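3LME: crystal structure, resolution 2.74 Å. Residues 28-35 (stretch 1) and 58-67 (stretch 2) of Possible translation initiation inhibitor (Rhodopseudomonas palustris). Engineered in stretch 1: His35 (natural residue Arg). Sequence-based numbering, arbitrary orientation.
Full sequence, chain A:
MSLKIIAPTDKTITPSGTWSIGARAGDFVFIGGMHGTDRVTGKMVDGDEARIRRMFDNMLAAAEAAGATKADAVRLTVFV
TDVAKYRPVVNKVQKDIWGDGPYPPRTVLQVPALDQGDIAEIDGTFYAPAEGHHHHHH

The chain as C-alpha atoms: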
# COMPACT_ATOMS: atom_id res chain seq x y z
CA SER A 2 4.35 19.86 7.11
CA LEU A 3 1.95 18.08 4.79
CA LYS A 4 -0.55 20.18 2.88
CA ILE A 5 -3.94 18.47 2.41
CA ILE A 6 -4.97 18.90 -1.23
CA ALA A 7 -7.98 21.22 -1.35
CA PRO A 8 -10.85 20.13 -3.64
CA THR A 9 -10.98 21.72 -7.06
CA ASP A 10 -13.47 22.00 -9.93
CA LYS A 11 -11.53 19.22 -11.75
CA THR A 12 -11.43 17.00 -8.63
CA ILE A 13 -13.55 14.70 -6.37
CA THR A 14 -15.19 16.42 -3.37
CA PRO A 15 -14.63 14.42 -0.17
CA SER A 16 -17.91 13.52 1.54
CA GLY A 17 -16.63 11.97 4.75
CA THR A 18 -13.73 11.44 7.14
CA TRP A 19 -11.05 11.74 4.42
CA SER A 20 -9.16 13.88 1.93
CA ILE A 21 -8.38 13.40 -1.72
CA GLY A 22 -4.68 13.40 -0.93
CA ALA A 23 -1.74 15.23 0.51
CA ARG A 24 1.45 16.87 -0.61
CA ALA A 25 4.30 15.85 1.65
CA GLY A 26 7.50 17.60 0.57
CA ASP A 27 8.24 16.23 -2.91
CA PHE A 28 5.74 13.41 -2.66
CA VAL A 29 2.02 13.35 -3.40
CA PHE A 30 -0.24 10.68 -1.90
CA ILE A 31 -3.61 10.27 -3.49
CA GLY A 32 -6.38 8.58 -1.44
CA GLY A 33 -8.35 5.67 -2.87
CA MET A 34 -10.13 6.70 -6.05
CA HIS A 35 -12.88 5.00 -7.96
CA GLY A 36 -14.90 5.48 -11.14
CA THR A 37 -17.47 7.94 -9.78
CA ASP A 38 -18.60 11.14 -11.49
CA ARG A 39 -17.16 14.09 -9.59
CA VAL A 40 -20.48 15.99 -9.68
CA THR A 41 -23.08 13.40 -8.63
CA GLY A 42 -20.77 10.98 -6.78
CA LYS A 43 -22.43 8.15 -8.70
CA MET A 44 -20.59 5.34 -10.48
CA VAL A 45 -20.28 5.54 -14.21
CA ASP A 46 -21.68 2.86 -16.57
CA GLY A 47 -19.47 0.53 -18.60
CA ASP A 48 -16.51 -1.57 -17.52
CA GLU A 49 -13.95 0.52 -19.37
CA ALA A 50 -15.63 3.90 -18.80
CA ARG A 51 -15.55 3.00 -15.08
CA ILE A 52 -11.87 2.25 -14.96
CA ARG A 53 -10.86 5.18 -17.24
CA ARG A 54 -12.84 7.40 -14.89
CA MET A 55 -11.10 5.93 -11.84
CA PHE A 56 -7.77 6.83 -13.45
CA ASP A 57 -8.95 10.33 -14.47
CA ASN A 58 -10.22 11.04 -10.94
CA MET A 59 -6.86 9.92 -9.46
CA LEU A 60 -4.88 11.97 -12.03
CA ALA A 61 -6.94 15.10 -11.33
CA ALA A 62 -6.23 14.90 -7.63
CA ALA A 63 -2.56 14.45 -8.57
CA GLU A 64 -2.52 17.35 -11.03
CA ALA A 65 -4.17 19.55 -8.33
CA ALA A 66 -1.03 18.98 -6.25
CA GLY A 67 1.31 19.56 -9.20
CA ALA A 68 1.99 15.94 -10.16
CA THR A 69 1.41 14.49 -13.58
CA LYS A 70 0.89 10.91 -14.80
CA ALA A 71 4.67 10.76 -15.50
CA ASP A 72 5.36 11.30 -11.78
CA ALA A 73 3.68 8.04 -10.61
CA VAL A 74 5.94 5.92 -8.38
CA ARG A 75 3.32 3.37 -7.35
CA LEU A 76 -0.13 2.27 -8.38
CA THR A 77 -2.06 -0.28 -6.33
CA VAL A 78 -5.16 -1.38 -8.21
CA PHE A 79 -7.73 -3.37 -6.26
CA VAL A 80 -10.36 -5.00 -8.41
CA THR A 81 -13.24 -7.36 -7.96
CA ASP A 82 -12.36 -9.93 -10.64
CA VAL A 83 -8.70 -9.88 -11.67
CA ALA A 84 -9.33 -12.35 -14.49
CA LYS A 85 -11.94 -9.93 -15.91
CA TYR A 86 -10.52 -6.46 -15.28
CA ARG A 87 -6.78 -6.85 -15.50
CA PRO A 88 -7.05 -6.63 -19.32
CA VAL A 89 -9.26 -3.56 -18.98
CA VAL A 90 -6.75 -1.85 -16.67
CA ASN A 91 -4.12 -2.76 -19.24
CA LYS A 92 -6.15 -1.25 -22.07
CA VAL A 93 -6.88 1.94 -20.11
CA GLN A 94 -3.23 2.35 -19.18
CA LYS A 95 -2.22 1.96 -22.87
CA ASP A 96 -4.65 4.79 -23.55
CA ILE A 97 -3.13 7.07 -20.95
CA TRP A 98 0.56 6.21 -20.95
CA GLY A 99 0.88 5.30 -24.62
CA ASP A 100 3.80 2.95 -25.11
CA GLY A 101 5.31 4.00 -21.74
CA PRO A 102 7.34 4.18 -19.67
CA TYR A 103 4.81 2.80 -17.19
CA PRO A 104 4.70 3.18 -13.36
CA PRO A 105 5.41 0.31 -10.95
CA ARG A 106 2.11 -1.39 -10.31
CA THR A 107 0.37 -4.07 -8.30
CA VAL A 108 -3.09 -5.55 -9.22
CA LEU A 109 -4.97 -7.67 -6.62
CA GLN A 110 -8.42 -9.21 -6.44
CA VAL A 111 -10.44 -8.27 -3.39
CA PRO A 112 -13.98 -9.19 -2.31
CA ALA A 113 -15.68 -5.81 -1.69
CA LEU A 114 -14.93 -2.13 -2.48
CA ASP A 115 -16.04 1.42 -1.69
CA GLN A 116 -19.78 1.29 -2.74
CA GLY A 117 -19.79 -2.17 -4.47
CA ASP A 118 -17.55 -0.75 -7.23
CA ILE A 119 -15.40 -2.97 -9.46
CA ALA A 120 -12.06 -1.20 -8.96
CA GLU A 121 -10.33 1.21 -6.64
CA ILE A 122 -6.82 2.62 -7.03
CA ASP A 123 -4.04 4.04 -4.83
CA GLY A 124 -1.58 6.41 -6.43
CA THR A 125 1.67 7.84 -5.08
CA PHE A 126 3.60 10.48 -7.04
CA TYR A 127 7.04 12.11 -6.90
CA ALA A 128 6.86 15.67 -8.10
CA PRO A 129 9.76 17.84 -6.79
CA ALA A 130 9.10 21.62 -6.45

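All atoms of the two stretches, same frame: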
# COMPACT_ATOMS: atom_id res chain seq x y z
N PHE A 28 6.66 14.47 -2.33
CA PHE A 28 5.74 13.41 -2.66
C PHE A 28 4.29 13.82 -2.61
O PHE A 28 3.92 14.73 -1.85
CB PHE A 28 5.97 12.21 -1.77
CG PHE A 28 7.22 11.49 -2.06
CD1 PHE A 28 7.20 10.36 -2.87
CD2 PHE A 28 8.44 11.93 -1.53
CE1 PHE A 28 8.38 9.67 -3.14
CE2 PHE A 28 9.61 11.25 -1.79
CZ PHE A 28 9.59 10.13 -2.60
N VAL A 29 3.46 13.15 -3.41
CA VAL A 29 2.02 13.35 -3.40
C VAL A 29 1.27 12.02 -3.28
O VAL A 29 1.41 11.13 -4.14
CB VAL A 29 1.59 14.06 -4.65
CG1 VAL A 29 0.06 14.11 -4.74
CG2 VAL A 29 2.20 15.46 -4.68
N PHE A 30 0.47 11.91 -2.21
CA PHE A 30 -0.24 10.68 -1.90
C PHE A 30 -1.71 10.86 -2.20
O PHE A 30 -2.38 11.61 -1.54
CB PHE A 30 -0.08 10.32 -0.42
CG PHE A 30 1.36 10.04 -0.00
CD1 PHE A 30 1.80 8.74 0.19
CD2 PHE A 30 2.26 11.08 0.20
CE1 PHE A 30 3.11 8.48 0.57
CE2 PHE A 30 3.57 10.83 0.57
CZ PHE A 30 4.00 9.53 0.76
N ILE A 31 -2.21 10.17 -3.20
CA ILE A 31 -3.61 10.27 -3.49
C ILE A 31 -4.39 9.17 -2.75
O ILE A 31 -4.02 7.99 -2.79
CB ILE A 31 -3.84 10.23 -5.01
CG1 ILE A 31 -2.98 11.29 -5.70
CG2 ILE A 31 -5.30 10.41 -5.33
CD1 ILE A 31 -3.28 12.78 -5.30
N GLY A 32 -5.48 9.55 -2.07
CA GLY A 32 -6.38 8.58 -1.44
C GLY A 32 -7.05 7.67 -2.46
O GLY A 32 -6.97 7.90 -3.67
N GLY A 33 -7.70 6.62 -1.98
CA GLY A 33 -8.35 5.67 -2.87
C GLY A 33 -9.36 6.37 -3.74
O GLY A 33 -10.19 7.13 -3.24
N MET A 34 -9.25 6.14 -5.05
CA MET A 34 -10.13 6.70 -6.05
C MET A 34 -10.93 5.62 -6.75
O MET A 34 -10.44 4.52 -6.98
CB MET A 34 -9.30 7.43 -7.09
CG MET A 34 -8.80 8.81 -6.63
SD MET A 34 -10.10 9.94 -6.14
CE MET A 34 -9.07 11.06 -5.26
N HIS A 35 -12.19 5.90 -7.06
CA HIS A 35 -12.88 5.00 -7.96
C HIS A 35 -13.67 5.72 -9.03
O HIS A 35 -13.65 6.96 -9.07
CB HIS A 35 -13.67 3.90 -7.24
CG HIS A 35 -14.55 4.39 -6.14
ND1 HIS A 35 -15.91 4.54 -6.30
CD2 HIS A 35 -14.27 4.76 -4.87
CE1 HIS A 35 -16.44 5.01 -5.18
NE2 HIS A 35 -15.46 5.16 -4.30
N ASN A 58 -10.05 10.44 -12.25
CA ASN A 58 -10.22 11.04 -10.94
C ASN A 58 -8.90 11.12 -10.19
O ASN A 58 -8.60 12.15 -9.58
CB ASN A 58 -11.22 10.27 -10.09
CG ASN A 58 -12.64 10.50 -10.48
OD1 ASN A 58 -13.51 9.70 -10.19
ND2 ASN A 58 -12.91 11.61 -11.13
N MET A 59 -8.13 10.02 -10.20
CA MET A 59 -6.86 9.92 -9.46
C MET A 59 -5.93 10.99 -10.02
O MET A 59 -5.35 11.78 -9.24
CB MET A 59 -6.24 8.49 -9.56
CG MET A 59 -4.88 8.28 -8.83
SD MET A 59 -3.86 6.83 -9.24
CE MET A 59 -3.58 7.00 -11.00
N LEU A 60 -5.83 11.05 -11.36
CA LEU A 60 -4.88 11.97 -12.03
C LEU A 60 -5.20 13.45 -11.81
O LEU A 60 -4.29 14.27 -11.76
CB LEU A 60 -4.71 11.64 -13.52
CG LEU A 60 -3.90 10.35 -13.76
CD1 LEU A 60 -4.06 9.83 -15.16
CD2 LEU A 60 -2.38 10.46 -13.36
N ALA A 61 -6.48 13.76 -11.66
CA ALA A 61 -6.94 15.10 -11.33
C ALA A 61 -6.50 15.49 -9.92
O ALA A 61 -5.99 16.59 -9.69
CB ALA A 61 -8.44 15.19 -11.47
N ALA A 62 -6.70 14.61 -8.97
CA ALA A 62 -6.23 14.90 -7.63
C ALA A 62 -4.72 15.14 -7.74
O ALA A 62 -4.22 16.12 -7.18
CB ALA A 62 -6.56 13.77 -6.69
N ALA A 63 -4.01 14.31 -8.50
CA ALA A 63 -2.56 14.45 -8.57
C ALA A 63 -2.16 15.79 -9.19
O ALA A 63 -1.35 16.53 -8.64
CB ALA A 63 -1.96 13.34 -9.32
N GLU A 64 -2.78 16.11 -10.31
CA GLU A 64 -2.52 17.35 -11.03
C GLU A 64 -2.86 18.60 -10.17
O GLU A 64 -2.18 19.62 -10.26
CB GLU A 64 -3.24 17.31 -12.38
CG GLU A 64 -2.92 18.46 -13.32
CD GLU A 64 -3.79 19.71 -13.04
OE1 GLU A 64 -3.28 20.84 -13.28
OE2 GLU A 64 -4.96 19.56 -12.57
N ALA A 65 -3.88 18.50 -9.31
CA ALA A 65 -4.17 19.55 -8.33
C ALA A 65 -3.09 19.72 -7.23
O ALA A 65 -3.11 20.69 -6.46
CB ALA A 65 -5.52 19.32 -7.69
N ALA A 66 -2.15 18.79 -7.15
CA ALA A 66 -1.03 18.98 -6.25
C ALA A 66 0.26 19.16 -7.03
O ALA A 66 1.34 19.19 -6.44
CB ALA A 66 -0.91 17.82 -5.30
N GLY A 67 0.16 19.27 -8.35
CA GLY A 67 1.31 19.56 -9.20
C GLY A 67 2.01 18.34 -9.77
O GLY A 67 3.08 18.46 -10.35

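The contact packs a β-strand against an α-helix, their N-to-C directions 140° apart and their axes 8.4 Å apart at closest approach. Ile31, Met34 and Val29 carry most of the strand's share, and all three direct their CA-to-CB bonds toward the second stretch.

Ile31 covers the most surface. With chi1 and chi2 both m, its CD1 lies 3.6 Å from Ala63 N, on the backbone, and 3.7 Å from the Ala62 CB methyl, and its CG2 lies 4.1 Å from Met59 CG and also comes within 3.8 Å of Ala62 CB. The β-branched side chain thus touches residues on successive parts of the helix. Ala62 and Ala63 each present only a methyl group to Ile31: Ala62 points its CB at the strand, and Ala63 CB, though its bond from CA points sideways, still comes within 4.3 Å of Ile31 CD1. Ala63 N already donates a hydrogen bond to Met59 O (3.0 Å), as is usual inside a helix, so an apolar methyl can rest against it without leaving it unpaired.

Met34 CA is 5.7 Å from Met59 CA, nearer than Ile31 CA is to Ala63 CA (6.7 Å). Its long, unbranched side chain lies over the helix surface, touching Met59, Asn58 and Ala62: Met34 CG sits 3.6 Å from Met59 CA, SD 4.1 Å from Asn58 CB, and CE 4.0 Å from Ala62 CB. Met34 CE and Ile31 CD1 thus both reach the Ala62 methyl.

Val29 completes the row. Its CG1 is 3.9 Å from Ala66 CB, beyond the regular helical stretch, in the type I turn from Glu64 to Gly67. A compact β-branched residue suits an extended strand, and the Ala66 methyl meets the Val29 methyl. Gly67, with phi at 93°, closes that turn in a conformation where a CB would press against the preceding carbonyl oxygen. The side-chain contacts of Val29, Ile31 and Met34 described here are apolar.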